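Local coordinates for endo-1,4-b-d-mannanase (Trichoderma reesei, PDB 1QNR), which hydrolyses internal beta-1,4-mannosidic linkages in mannan-type polysaccharides, as an endo-acting enzyme of glycoside hydrolase family 5, at residues L50-W56 / M304-W308; G68-F72 / D87-L92; W56-N62 / W71-L75. All blocks are in the same frame, centred on the assembly; numbering follows the deposited sequence.

Overall arrangement
The three contacts follow the chain outward from the barrel. The centre of contact 1 (50-56 with 304-308) lies about 8 Å from that of the chain; the contact runs from a layer under helix 35-47 through M304 inside the barrel to W56 and W306 at the carboxyl ends, where the W306 side chain is about 7 Å (nearest atoms) from a bound beta-D-mannopyranose. W56, hydrogen-bonded to a bound glycerol, is shared with contact 3, where the chain leaves for a small peripheral sheet. Contacts 2 and 3 share W71 and F72, their centres about 9 Å apart and each about 21 Å from that of contact 1. F72 CE2 nevertheless reaches W56 O (4.3 Å), and L92 CD1 lies 4.2 Å from W56 O.

Contact 1: L50-W56 / M304-W308; sequences LKVVRVW and MFWQW
This is a buried side-chain contact between two non-adjacent strands of the barrel, 52-54 and 300-309, with strand 21-25 running between them. No hydrogen bond joins the segments directly. The closest CA pair is V53 and M304, 8.0 Å apart, and V52 to R54 have beta-strand backbone angles. M304, in rotamer m, t, p, points toward 50-56 and brings its CE against the strand backbone and two side chains: 3.8 Å from V52 O, 3.8 Å from V52 CG1, 3.7 Å from R54 N and 3.8 Å from R54 CB. I107 of strand 105-109 packs on both V52 and M304. On the outer side, L50 (m, t) passes strand 21-25 and places CD1 3.6 Å from W308 CZ3 and 4.3 Å from F305 CE1; I45 of helix 35-47 covers L50 and W308. F305 has chi1 p and W308 chi1 t. At the carboxyl end, W306 (chi1 t) precedes a cis peptide bond to Q307. The edge of its ring meets W56 (chi1 m), with W56 CH2 and W306 CZ3 3.9 Å apart, centroids of the six-membered rings 5.9 Å apart and planes oblique at 42°. R54 is extended, all t to chi3, and its NH1 lies 4.4 Å from W306 CZ3; the guanidinium is held by salt bridges to E165, E275 and E276. W306 NE1 is hydrogen-bonded to D321. The grouping of R54, W56 and W306, with the arginine among glutamates and the tryptophan before a non-proline cis peptide, is consistent with the active site of the family 5 (beta/alpha)8 barrel.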
loop_
_atom_site.group_PDB
_atom_site.type_symbol
_atom_site.label_atom_id
_atom_site.label_comp_id
_atom_site.label_asym_id
_atom_site.label_seq_id
_atom_site.Cartn_x
_atom_site.Cartn_y
_atom_site.Cartn_z
ATOM N N LEU A 50 -14.824 -4.949 6.174
ATOM C CA LEU A 50 -13.501 -4.922 5.549
ATOM C C LEU A 50 -12.494 -5.527 6.534
ATOM O O LEU A 50 -12.595 -5.323 7.774
ATOM C CB LEU A 50 -13.149 -3.454 5.212
ATOM C CG LEU A 50 -14.095 -2.804 4.170
ATOM C CD1 LEU A 50 -13.683 -1.332 3.971
ATOM C CD2 LEU A 50 -14.110 -3.528 2.837
ATOM N N LYS A 51 -11.474 -6.161 5.973
ATOM C CA LYS A 51 -10.535 -6.914 6.879
ATOM C C LYS A 51 -9.140 -6.335 6.871
ATOM O O LYS A 51 -8.307 -6.644 7.798
ATOM C CB LYS A 51 -10.411 -8.393 6.386
ATOM C CG LYS A 51 -11.691 -9.209 6.779
ATOM C CD LYS A 51 -11.440 -10.713 6.394
ATOM C CE LYS A 51 -12.666 -11.530 6.886
ATOM N NZ LYS A 51 -12.482 -13.029 6.569
ATOM N N VAL A 52 -8.768 -5.479 5.912
ATOM C CA VAL A 52 -7.376 -4.997 5.705
ATOM C C VAL A 52 -7.393 -3.500 5.377
ATOM O O VAL A 52 -8.267 -3.047 4.595
ATOM C CB VAL A 52 -6.705 -5.774 4.537
ATOM C CG1 VAL A 52 -5.192 -5.382 4.489
ATOM C CG2 VAL A 52 -6.789 -7.299 4.701
ATOM N N VAL A 53 -6.473 -2.755 5.992
ATOM C CA VAL A 53 -6.351 -1.303 5.779
ATOM C C VAL A 53 -4.893 -1.023 5.365
ATOM O O VAL A 53 -3.947 -1.514 6.006
ATOM C CB VAL A 53 -6.677 -0.462 7.061
ATOM C CG1 VAL A 53 -6.734 1.041 6.719
ATOM C CG2 VAL A 53 -7.997 -0.897 7.640
ATOM N N ARG A 54 -4.723 -0.179 4.328
ATOM C CA ARG A 54 -3.353 0.244 3.887
ATOM C C ARG A 54 -3.098 1.641 4.441
ATOM O O ARG A 54 -3.903 2.579 4.188
ATOM C CB ARG A 54 -3.267 0.097 2.367
ATOM C CG ARG A 54 -1.833 0.445 1.843
ATOM C CD ARG A 54 -1.686 -0.207 0.443
ATOM N NE ARG A 54 -0.449 0.234 -0.264
ATOM C CZ ARG A 54 -0.402 1.287 -1.118
ATOM N NH1 ARG A 54 -1.481 2.065 -1.308
ATOM N NH2 ARG A 54 0.739 1.476 -1.792
ATOM N N VAL A 55 -2.015 1.822 5.223
ATOM C CA VAL A 55 -1.713 3.150 5.917
ATOM C C VAL A 55 -0.286 3.536 5.562
ATOM O O VAL A 55 0.570 2.634 5.353
ATOM C CB VAL A 55 -1.935 3.016 7.452
ATOM C CG1 VAL A 55 -3.383 2.565 7.751
ATOM C CG2 VAL A 55 -0.935 2.073 8.142
ATOM N N TRP A 56 0.040 4.851 5.570
ATOM C CA TRP A 56 1.487 5.197 5.285
ATOM C C TRP A 56 2.378 4.849 6.475
ATOM O O TRP A 56 2.117 5.181 7.640
ATOM C CB TRP A 56 1.631 6.689 4.944
ATOM C CG TRP A 56 1.188 7.077 3.536
ATOM C CD1 TRP A 56 1.216 8.386 3.114
ATOM C CD2 TRP A 56 0.759 6.278 2.402
ATOM N NE1 TRP A 56 0.881 8.436 1.776
ATOM C CE2 TRP A 56 0.568 7.177 1.324
ATOM C CE3 TRP A 56 0.500 4.888 2.216
ATOM C CZ2 TRP A 56 0.183 6.765 0.027
ATOM C CZ3 TRP A 56 0.086 4.509 0.900
ATOM C CH2 TRP A 56 -0.093 5.422 -0.204
ATOM N N MET A 304 -8.660 -3.537 -2.700
ATOM C CA MET A 304 -8.725 -2.384 -1.747
ATOM C C MET A 304 -8.938 -1.128 -2.541
ATOM O O MET A 304 -8.036 -0.618 -3.255
ATOM C CB MET A 304 -7.377 -2.285 -0.961
ATOM C CG MET A 304 -7.057 -3.644 -0.297
ATOM S SD MET A 304 -5.436 -3.808 0.491
ATOM C CE MET A 304 -5.699 -2.723 1.851
ATOM N N PHE A 305 -10.126 -0.508 -2.434
ATOM C CA PHE A 305 -10.382 0.737 -3.157
ATOM C C PHE A 305 -9.573 1.903 -2.578
ATOM O O PHE A 305 -9.229 1.928 -1.373
ATOM C CB PHE A 305 -11.890 1.087 -3.184
ATOM C CG PHE A 305 -12.550 1.344 -1.829
ATOM C CD1 PHE A 305 -13.005 0.308 -1.030
ATOM C CD2 PHE A 305 -12.613 2.649 -1.328
ATOM C CE1 PHE A 305 -13.671 0.576 0.170
ATOM C CE2 PHE A 305 -13.260 2.895 -0.080
ATOM C CZ PHE A 305 -13.738 1.857 0.678
ATOM N N TRP A 306 -9.271 2.893 -3.462
ATOM C CA TRP A 306 -8.727 4.185 -3.018
ATOM C C TRP A 306 -9.860 5.191 -3.044
ATOM O O TRP A 306 -10.396 5.461 -4.182
ATOM C CB TRP A 306 -7.545 4.632 -3.953
ATOM C CG TRP A 306 -6.969 5.948 -3.460
ATOM C CD1 TRP A 306 -7.437 7.213 -3.721
ATOM C CD2 TRP A 306 -5.798 6.131 -2.631
ATOM N NE1 TRP A 306 -6.658 8.157 -3.083
ATOM C CE2 TRP A 306 -5.613 7.516 -2.409
ATOM C CE3 TRP A 306 -4.871 5.227 -2.069
ATOM C CZ2 TRP A 306 -4.605 8.040 -1.631
ATOM C CZ3 TRP A 306 -3.783 5.760 -1.334
ATOM C CH2 TRP A 306 -3.648 7.147 -1.093
ATOM N N GLN A 307 -10.419 5.721 -1.930
ATOM C CA GLN A 307 -9.886 5.534 -0.575
ATOM C C GLN A 307 -11.021 5.800 0.429
ATOM O O GLN A 307 -12.076 6.383 0.091
ATOM C CB GLN A 307 -8.762 6.548 -0.272
ATOM C CG GLN A 307 -9.201 8.056 -0.334
ATOM C CD GLN A 307 -8.125 9.011 0.207
ATOM O OE1 GLN A 307 -7.341 8.751 1.108
ATOM N NE2 GLN A 307 -8.102 10.265 -0.357
ATOM N N TRP A 308 -10.808 5.361 1.703
ATOM C CA TRP A 308 -11.775 5.669 2.760
ATOM C C TRP A 308 -11.851 7.153 3.101
ATOM O O TRP A 308 -10.800 7.807 3.178
ATOM C CB TRP A 308 -11.291 4.891 4.049
ATOM C CG TRP A 308 -12.330 4.780 5.161
ATOM C CD1 TRP A 308 -12.476 5.575 6.242
ATOM C CD2 TRP A 308 -13.427 3.844 5.142
ATOM N NE1 TRP A 308 -13.582 5.126 7.002
ATOM C CE2 TRP A 308 -14.211 4.087 6.294
ATOM C CE3 TRP A 308 -13.775 2.778 4.267
ATOM C CZ2 TRP A 308 -15.354 3.322 6.637
ATOM C CZ3 TRP A 308 -14.918 2.019 4.607
ATOM C CH2 TRP A 308 -15.699 2.316 5.784
#

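Contact 2: G68-F72 / D87-L92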
loop_
_atom_site.group_PDB
_atom_site.type_symbol
_atom_site.label_atom_id
_atom_site.label_comp_id
_atom_site.label_asym_id
_atom_site.label_seq_id
_atom_site.Cartn_x
_atom_site.Cartn_y
_atom_site.Cartn_z
ATOM N N GLY A 68 4.465 20.541 17.335
ATOM C CA GLY A 68 3.216 19.814 17.427
ATOM C C GLY A 68 2.880 19.006 16.168
ATOM O O GLY A 68 2.081 18.037 16.180
ATOM N N GLN A 69 3.496 19.354 15.053
ATOM C CA GLN A 69 3.272 18.699 13.769
ATOM C C GLN A 69 3.920 17.296 13.719
ATOM O O GLN A 69 5.006 17.158 14.324
ATOM C CB GLN A 69 3.868 19.590 12.667
ATOM C CG GLN A 69 3.132 20.946 12.641
ATOM C CD GLN A 69 1.771 20.669 12.056
ATOM O OE1 GLN A 69 1.687 19.953 11.058
ATOM N NE2 GLN A 69 0.722 21.157 12.684
ATOM N N ILE A 70 3.289 16.360 13.067
ATOM C CA ILE A 70 3.843 14.985 13.005
ATOM C C ILE A 70 4.971 14.907 11.970
ATOM O O ILE A 70 4.892 15.479 10.856
ATOM C CB ILE A 70 2.702 14.026 12.586
ATOM C CG1 ILE A 70 1.535 14.069 13.599
ATOM C CG2 ILE A 70 3.204 12.579 12.453
ATOM C CD1 ILE A 70 1.982 13.952 15.013
ATOM N N TRP A 71 6.018 14.162 12.341
ATOM C CA TRP A 71 7.103 13.787 11.430
ATOM C C TRP A 71 7.726 12.468 11.876
ATOM O O TRP A 71 7.855 12.300 13.112
ATOM C CB TRP A 71 8.176 14.923 11.303
ATOM C CG TRP A 71 8.882 15.282 12.580
ATOM C CD1 TRP A 71 8.337 16.018 13.611
ATOM C CD2 TRP A 71 10.227 14.968 12.971
ATOM N NE1 TRP A 71 9.295 16.183 14.595
ATOM C CE2 TRP A 71 10.459 15.528 14.258
ATOM C CE3 TRP A 71 11.264 14.203 12.366
ATOM C CZ2 TRP A 71 11.687 15.372 14.892
ATOM C CZ3 TRP A 71 12.500 14.044 13.009
ATOM C CH2 TRP A 71 12.695 14.642 14.269
ATOM N N PHE A 72 8.050 11.534 10.925
ATOM C CA PHE A 72 8.646 10.264 11.368
ATOM C C PHE A 72 10.176 10.305 11.149
ATOM O O PHE A 72 10.874 9.589 11.895
ATOM C CB PHE A 72 8.036 9.088 10.621
ATOM C CG PHE A 72 6.530 8.815 10.885
ATOM C CD1 PHE A 72 5.851 9.402 11.957
ATOM C CD2 PHE A 72 5.834 7.941 10.058
ATOM C CE1 PHE A 72 4.479 9.116 12.152
ATOM C CE2 PHE A 72 4.475 7.646 10.240
ATOM C CZ PHE A 72 3.823 8.249 11.310
ATOM N N ASP A 87 5.083 13.100 18.816
ATOM C CA ASP A 87 4.739 13.698 17.519
ATOM C C ASP A 87 5.429 12.889 16.408
ATOM O O ASP A 87 5.538 13.422 15.278
ATOM C CB ASP A 87 5.200 15.165 17.476
ATOM C CG ASP A 87 6.651 15.405 17.873
ATOM O OD1 ASP A 87 7.472 14.499 18.172
ATOM O OD2 ASP A 87 7.065 16.623 17.946
ATOM N N GLY A 88 5.850 11.663 16.699
ATOM C CA GLY A 88 6.513 10.835 15.710
ATOM C C GLY A 88 5.947 9.451 15.590
ATOM O O GLY A 88 4.665 9.358 15.531
ATOM N N LEU A 89 6.681 8.363 15.655
ATOM C CA LEU A 89 6.138 6.992 15.439
ATOM C C LEU A 89 5.156 6.554 16.495
ATOM O O LEU A 89 4.505 5.550 16.262
ATOM C CB LEU A 89 7.322 6.040 15.244
ATOM C CG LEU A 89 8.010 6.124 13.879
ATOM C CD1 LEU A 89 9.351 5.375 13.915
ATOM C CD2 LEU A 89 7.121 5.646 12.746
ATOM N N GLN A 90 5.072 7.241 17.655
ATOM C CA GLN A 90 3.969 6.876 18.574
ATOM C C GLN A 90 2.631 7.093 17.946
ATOM O O GLN A 90 1.663 6.372 18.410
ATOM C CB GLN A 90 4.127 7.729 19.875
ATOM C CG GLN A 90 5.371 7.403 20.672
ATOM C CD GLN A 90 5.492 8.181 21.990
ATOM O OE1 GLN A 90 4.449 8.482 22.572
ATOM N NE2 GLN A 90 6.708 8.406 22.434
ATOM N N THR A 91 2.333 7.908 16.943
ATOM C CA THR A 91 1.043 7.997 16.265
ATOM C C THR A 91 0.811 6.670 15.518
ATOM O O THR A 91 -0.305 6.121 15.579
ATOM C CB THR A 91 0.731 9.189 15.285
ATOM O OG1 THR A 91 1.682 9.112 14.174
ATOM C CG2 THR A 91 1.108 10.474 16.044
ATOM N N LEU A 92 1.855 6.145 14.815
ATOM C CA LEU A 92 1.678 4.804 14.168
ATOM C C LEU A 92 1.551 3.670 15.203
ATOM O O LEU A 92 0.734 2.732 14.929
ATOM C CB LEU A 92 2.894 4.557 13.254
ATOM C CG LEU A 92 2.816 3.312 12.340
ATOM C CD1 LEU A 92 1.622 3.352 11.381
ATOM C CD2 LEU A 92 4.128 3.202 11.524
HETATM O O HOH W 1 6.667 18.672 15.947
HETATM O O HOH W 2 9.627 17.252 17.479
#
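G68 opens segment 68-72 with a positive phi of 100°, a conformation in which a CB would clash with the carbonyl of the preceding residue. Its N makes a weak hydrogen bond, 3.2 Å, to water 1, which also lies 2.8 Å from Q69 O and 2.9 Å from D87 OD2, tying this exposed turn to the aspartate. The CA-to-CB bond of Q69 points away, and Q69 O approaches D87 CB at 3.7 Å. At I70 the two segments run close: I70 CA makes a CH...O contact with D87 O (3.2 Å), while I70 CD1 packs on T91 CG2 at 3.7 Å. W71 provides the one direct hydrogen bond, W71 N to D87 O, 3.1 Å and 162°. Its indole NE1 reaches D87 OD2 through water 2, at 3.1 and 2.7 Å respectively, and D87 OD1 is taken by N83. The connection thus pins the loop before strand 73-74 to the entrance of helix 90-102, one of the helices around the (beta/alpha)8 barrel. W71 O meets G88 CA at 3.3 Å, close to where a CB on residue 88 would project; G88 has phi/psi of -130/-128°, and G88 O accepts a hydrogen bond from T91 N (3.1 Å). F72 ends the segment with its ring laid against 88-92: L89 CD2 sits over one face, 3.9 Å from the F72 centroid, in a CH-pi contact. F72 CE1 lies 3.4 Å from G88 O and, at the ring edge, 3.5 Å from T91 OG1, whose stronger partner is S30 O. F72 CZ touches L92 CB at 4.3 Å, and Y147 of helix 138-155 flanks both F72 and L89.

Contact 3: W56-N62 / W71-L75; sequences WGFNDVN and WFQKL
Six hydrogen bonds join these segments. N59 O is a bifurcated acceptor, taking F72 N at 2.9 Å and Q73 N at 3.2 Å; V61 N then donates to Q73 O (2.9 Å) and L75 N to V61 O (2.9 Å). Side chains add Q73 NE2 to D60 OD1 (2.9 Å, 174°) and N62 ND2 to L75 O (3.1 Å), N62 OD1 being bonded by N125 ND2, and water 3 bridges N62 O and L75 O, 2.9 Å from each. The backbones are parallel, with D60 opposite Q73 and V61 opposite K74, CA atoms 5.0 and 4.9 Å apart. They form two strands of a small three-stranded mixed sheet, which strand 81-82 completes, in the excursion after barrel strand 52-54. D60 (m) and Q73 (t, t) share the face covered by Y123 of helix 119-127, where L75 CD1 lies 4.1 Å from D60 CB. On the other face V61 CG2 packs on K74 CB (4.0 Å) and V61 CG1 on W71 CB (4.2 Å). Toward the barrel, N59 CB sits over the F72 ring in a CH-pi contact, 4.1 Å from its centroid.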
loop_
_atom_site.group_PDB
_atom_site.type_symbol
_atom_site.label_atom_id
_atom_site.label_comp_id
_atom_site.label_asym_id
_atom_site.label_seq_id
_atom_site.Cartn_x
_atom_site.Cartn_y
_atom_site.Cartn_z
ATOM N N TRP A 56 0.040 4.851 5.570
ATOM C CA TRP A 56 1.487 5.197 5.285
ATOM C C TRP A 56 2.378 4.849 6.475
ATOM O O TRP A 56 2.117 5.181 7.640
ATOM C CB TRP A 56 1.631 6.689 4.944
ATOM C CG TRP A 56 1.188 7.077 3.536
ATOM C CD1 TRP A 56 1.216 8.386 3.114
ATOM C CD2 TRP A 56 0.759 6.278 2.402
ATOM N NE1 TRP A 56 0.881 8.436 1.776
ATOM C CE2 TRP A 56 0.568 7.177 1.324
ATOM C CE3 TRP A 56 0.500 4.888 2.216
ATOM C CZ2 TRP A 56 0.183 6.765 0.027
ATOM C CZ3 TRP A 56 0.086 4.509 0.900
ATOM C CH2 TRP A 56 -0.093 5.422 -0.204
ATOM N N GLY A 57 3.553 4.249 6.178
ATOM C CA GLY A 57 4.563 3.996 7.230
ATOM C C GLY A 57 5.722 4.968 7.183
ATOM O O GLY A 57 6.773 4.690 7.842
ATOM N N PHE A 58 5.536 6.122 6.537
ATOM C CA PHE A 58 6.533 7.149 6.357
ATOM C C PHE A 58 5.917 8.543 6.520
ATOM O O PHE A 58 4.717 8.746 6.332
ATOM C CB PHE A 58 7.157 7.076 4.895
ATOM C CG PHE A 58 6.106 7.096 3.773
ATOM C CD1 PHE A 58 5.586 8.346 3.321
ATOM C CD2 PHE A 58 5.622 5.929 3.213
ATOM C CE1 PHE A 58 4.607 8.342 2.328
ATOM C CE2 PHE A 58 4.655 5.925 2.189
ATOM C CZ PHE A 58 4.146 7.149 1.756
ATOM N N ASN A 59 6.835 9.482 6.886
ATOM C CA ASN A 59 6.492 10.925 6.873
ATOM C C ASN A 59 7.845 11.634 7.006
ATOM O O ASN A 59 8.421 11.863 8.091
ATOM C CB ASN A 59 5.500 11.267 8.040
ATOM C CG ASN A 59 4.955 12.677 7.906
ATOM O OD1 ASN A 59 5.660 13.582 7.455
ATOM N ND2 ASN A 59 3.694 12.948 8.308
ATOM N N ASP A 60 8.468 11.867 5.841
ATOM C CA ASP A 60 9.844 12.348 5.704
ATOM C C ASP A 60 9.914 13.846 5.479
ATOM O O ASP A 60 9.134 14.391 4.665
ATOM C CB ASP A 60 10.497 11.644 4.470
ATOM C CG ASP A 60 10.659 10.150 4.699
ATOM O OD1 ASP A 60 11.257 9.812 5.799
ATOM O OD2 ASP A 60 10.265 9.287 3.848
ATOM N N VAL A 61 10.832 14.485 6.182
ATOM C CA VAL A 61 11.036 15.954 6.098
ATOM C C VAL A 61 12.544 16.244 5.999
ATOM O O VAL A 61 13.373 15.416 6.348
ATOM C CB VAL A 61 10.461 16.682 7.341
ATOM C CG1 VAL A 61 8.952 16.460 7.512
ATOM C CG2 VAL A 61 11.222 16.309 8.627
ATOM N N ASN A 62 12.833 17.438 5.479
ATOM C CA ASN A 62 14.244 17.919 5.462
ATOM C C ASN A 62 14.461 18.989 6.527
ATOM O O ASN A 62 15.595 19.166 6.991
ATOM C CB ASN A 62 14.624 18.470 4.088
ATOM C CG ASN A 62 14.653 17.373 3.039
ATOM O OD1 ASN A 62 13.903 17.427 2.045
ATOM N ND2 ASN A 62 15.479 16.331 3.194
ATOM N N TRP A 71 6.018 14.162 12.341
ATOM C CA TRP A 71 7.103 13.787 11.430
ATOM C C TRP A 71 7.726 12.468 11.876
ATOM O O TRP A 71 7.855 12.300 13.112
ATOM C CB TRP A 71 8.176 14.923 11.303
ATOM C CG TRP A 71 8.882 15.282 12.580
ATOM C CD1 TRP A 71 8.337 16.018 13.611
ATOM C CD2 TRP A 71 10.227 14.968 12.971
ATOM N NE1 TRP A 71 9.295 16.183 14.595
ATOM C CE2 TRP A 71 10.459 15.528 14.258
ATOM C CE3 TRP A 71 11.264 14.203 12.366
ATOM C CZ2 TRP A 71 11.687 15.372 14.892
ATOM C CZ3 TRP A 71 12.500 14.044 13.009
ATOM C CH2 TRP A 71 12.695 14.642 14.269
ATOM N N PHE A 72 8.050 11.534 10.925
ATOM C CA PHE A 72 8.646 10.264 11.368
ATOM C C PHE A 72 10.176 10.305 11.149
ATOM O O PHE A 72 10.874 9.589 11.895
ATOM C CB PHE A 72 8.036 9.088 10.621
ATOM C CG PHE A 72 6.530 8.815 10.885
ATOM C CD1 PHE A 72 5.851 9.402 11.957
ATOM C CD2 PHE A 72 5.834 7.941 10.058
ATOM C CE1 PHE A 72 4.479 9.116 12.152
ATOM C CE2 PHE A 72 4.475 7.646 10.240
ATOM C CZ PHE A 72 3.823 8.249 11.310
ATOM N N GLN A 73 10.707 11.024 10.167
ATOM C CA GLN A 73 12.169 11.013 9.917
ATOM C C GLN A 73 12.589 12.353 9.297
ATOM O O GLN A 73 11.889 12.839 8.369
ATOM C CB GLN A 73 12.456 9.819 8.949
ATOM C CG GLN A 73 13.962 9.720 8.586
ATOM C CD GLN A 73 14.300 8.510 7.772
ATOM O OE1 GLN A 73 15.280 7.761 7.994
ATOM N NE2 GLN A 73 13.546 8.204 6.663
ATOM N N LYS A 74 13.748 12.885 9.784
ATOM C CA LYS A 74 14.340 14.106 9.193
ATOM C C LYS A 74 15.610 13.656 8.471
ATOM O O LYS A 74 16.487 13.007 9.072
ATOM C CB LYS A 74 14.670 15.097 10.325
ATOM C CG LYS A 74 15.480 16.281 9.710
ATOM C CD LYS A 74 15.841 17.349 10.752
ATOM C CE LYS A 74 16.879 18.295 10.123
ATOM N NZ LYS A 74 17.494 19.223 11.142
ATOM N N LEU A 75 15.683 13.952 7.182
ATOM C CA LEU A 75 16.777 13.551 6.301
ATOM C C LEU A 75 17.733 14.719 6.100
ATOM O O LEU A 75 17.296 15.742 5.609
ATOM C CB LEU A 75 16.216 13.032 4.956
ATOM C CG LEU A 75 15.371 11.734 5.174
ATOM C CD1 LEU A 75 14.572 11.422 3.940
ATOM C CD2 LEU A 75 16.284 10.576 5.597
HETATM O O HOH W 3 18.161 18.539 5.726
#